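Local coordinates for F5/8 type C domain protein (Clostridium perfringens, PDB 7JRM) that probably binds mucin-type carbohydrates through a family 51 carbohydrate-binding module of ZmpB, a glycopeptidase that attacks O-glycosylated mucins, at residues 235-240 with 281-286. Sequence-based numbering, arbitrary orientation.
Sequences NKAIEE and EELNKE
Leu283 reaches from helix 273-288 to Ala237 and Ile238 of helix 232-242, joining the first and last helices of a three-helix bundle that lies between β-rich parts of the chain. The example shows how one branched residue can bridge two helices running in broadly the same direction: the axes of the two short segments are inclined at 32° and approach to 10.2 Å. With CG anti to the backbone N (chi1 175°), Leu283 extends toward its neighbour, and its CD2 methyl does the touching. That methyl lies 3.7 Å from the methyl CB of Ala237, whose CB points toward helix 273-288. It also meets the side of Ile238, whose chain crosses that of Leu283 at about a right angle; CD2 packs against the CG1 methylene, and the CD1 end lies farther off. Ile238 and Leu283 are buried, and both also touch helix 251-270, through Leu268 and Leu257 respectively; the apolar seam thus continues into the core of the bundle. Charges stay off this seam, as in the salt bridge from Lys236 to Glu240 within the first helix. At the border of the seam the end of the Asn284 side chain comes nearer, bringing OD1 to 4.3 Å from Ala237 CB.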
loop_
_atom_site.group_PDB
_atom_site.type_symbol
_atom_site.label_atom_id
_atom_site.label_comp_id
_atom_site.label_asym_id
_atom_site.label_seq_id
_atom_site.Cartn_x
_atom_site.Cartn_y
_atom_site.Cartn_z
ATOM N N ASN A 235 -10.149 -3.339 -4.597
ATOM C CA ASN A 235 -10.271 -1.919 -4.286
ATOM C C ASN A 235 -11.601 -1.619 -3.608
ATOM O O ASN A 235 -11.668 -0.790 -2.692
ATOM C CB ASN A 235 -10.127 -1.085 -5.560
ATOM C CG ASN A 235 -8.814 -0.332 -5.619
ATOM O OD1 ASN A 235 -8.387 0.274 -4.637
ATOM N ND2 ASN A 235 -8.166 -0.363 -6.779
ATOM N N LYS A 236 -12.671 -2.287 -4.044
ATOM C CA LYS A 236 -13.983 -2.068 -3.445
ATOM C C LYS A 236 -14.017 -2.540 -1.995
ATOM O O LYS A 236 -14.578 -1.859 -1.129
ATOM C CB LYS A 236 -15.053 -2.781 -4.270
ATOM C CG LYS A 236 -16.481 -2.456 -3.866
ATOM C CD LYS A 236 -17.474 -3.173 -4.768
ATOM C CE LYS A 236 -18.860 -3.209 -4.149
ATOM N NZ LYS A 236 -18.919 -4.118 -2.972
ATOM N N ALA A 237 -13.422 -3.701 -1.714
ATOM C CA ALA A 237 -13.425 -4.221 -0.350
ATOM C C ALA A 237 -12.542 -3.394 0.574
ATOM O O ALA A 237 -12.864 -3.236 1.758
ATOM C CB ALA A 237 -12.978 -5.682 -0.346
ATOM N N ILE A 238 -11.431 -2.860 0.061
ATOM C CA ILE A 238 -10.534 -2.063 0.894
ATOM C C ILE A 238 -11.196 -0.745 1.279
ATOM O O ILE A 238 -11.158 -0.330 2.443
ATOM C CB ILE A 238 -9.194 -1.831 0.171
ATOM C CG1 ILE A 238 -8.354 -3.108 0.175
ATOM C CG2 ILE A 238 -8.425 -0.688 0.819
ATOM C CD1 ILE A 238 -7.106 -3.015 -0.673
ATOM N N GLU A 239 -11.812 -0.068 0.306
ATOM C CA GLU A 239 -12.442 1.220 0.583
ATOM C C GLU A 239 -13.568 1.078 1.598
ATOM O O GLU A 239 -13.736 1.935 2.475
ATOM C CB GLU A 239 -12.962 1.839 -0.714
ATOM C CG GLU A 239 -11.871 2.282 -1.676
ATOM C CD GLU A 239 -10.745 3.025 -0.984
ATOM O OE1 GLU A 239 -11.027 4.010 -0.270
ATOM O OE2 GLU A 239 -9.575 2.623 -1.156
ATOM N N GLU A 240 -14.352 0.004 1.497
ATOM C CA GLU A 240 -15.412 -0.224 2.472
ATOM C C GLU A 240 -14.846 -0.631 3.826
ATOM O O GLU A 240 -15.447 -0.327 4.863
ATOM C CB GLU A 240 -16.384 -1.282 1.954
ATOM C CG GLU A 240 -17.201 -0.829 0.753
ATOM C CD GLU A 240 -18.000 -1.955 0.126
ATOM O OE1 GLU A 240 -18.528 -1.761 -0.988
ATOM O OE2 GLU A 240 -18.102 -3.033 0.749
ATOM N N GLU A 281 -9.798 -12.523 -0.514
ATOM C CA GLU A 281 -10.437 -13.567 0.281
ATOM C C GLU A 281 -10.113 -13.410 1.761
ATOM O O GLU A 281 -10.979 -13.615 2.619
ATOM C CB GLU A 281 -10.008 -14.945 -0.222
ATOM N N GLU A 282 -8.870 -13.045 2.080
ATOM C CA GLU A 282 -8.496 -12.840 3.476
ATOM C C GLU A 282 -9.174 -11.603 4.053
ATOM O O GLU A 282 -9.646 -11.625 5.196
ATOM C CB GLU A 282 -6.976 -12.732 3.601
ATOM C CG GLU A 282 -6.492 -12.031 4.863
ATOM C CD GLU A 282 -6.585 -12.909 6.098
ATOM O OE1 GLU A 282 -6.855 -14.121 5.953
ATOM O OE2 GLU A 282 -6.381 -12.388 7.215
ATOM N N LEU A 283 -9.235 -10.518 3.276
ATOM C CA LEU A 283 -9.901 -9.307 3.746
ATOM C C LEU A 283 -11.382 -9.555 3.999
ATOM O O LEU A 283 -11.942 -9.064 4.987
ATOM C CB LEU A 283 -9.708 -8.176 2.734
ATOM C CG LEU A 283 -10.438 -6.860 3.015
ATOM C CD1 LEU A 283 -10.107 -6.338 4.405
ATOM C CD2 LEU A 283 -10.096 -5.824 1.956
ATOM N N ASN A 284 -12.034 -10.315 3.116
ATOM C CA ASN A 284 -13.435 -10.661 3.334
ATOM C C ASN A 284 -13.608 -11.523 4.577
ATOM O O ASN A 284 -14.619 -11.406 5.279
ATOM C CB ASN A 284 -13.998 -11.383 2.110
ATOM C CG ASN A 284 -14.422 -10.425 1.014
ATOM O OD1 ASN A 284 -14.739 -9.265 1.274
ATOM N ND2 ASN A 284 -14.430 -10.910 -0.222
ATOM N N LYS A 285 -12.635 -12.390 4.866
ATOM C CA LYS A 285 -12.729 -13.249 6.043
ATOM C C LYS A 285 -12.636 -12.433 7.327
ATOM O O LYS A 285 -13.430 -12.625 8.255
ATOM C CB LYS A 285 -11.638 -14.318 5.997
ATOM C CG LYS A 285 -11.512 -15.136 7.271
ATOM C CD LYS A 285 -10.205 -15.911 7.300
ATOM C CE LYS A 285 -10.023 -16.643 8.620
ATOM N NZ LYS A 285 -9.946 -15.701 9.770
ATOM N N GLU A 286 -11.668 -11.516 7.399
ATOM C CA GLU A 286 -11.546 -10.663 8.576
ATOM C C GLU A 286 -12.677 -9.649 8.666
ATOM O O GLU A 286 -12.988 -9.181 9.768
ATOM C CB GLU A 286 -10.197 -9.941 8.573
ATOM C CG GLU A 286 -8.987 -10.861 8.473
ATOM C CD GLU A 286 -8.889 -11.850 9.624
ATOM O OE1 GLU A 286 -8.224 -12.892 9.452
ATOM O OE2 GLU A 286 -9.470 -11.589 10.700
#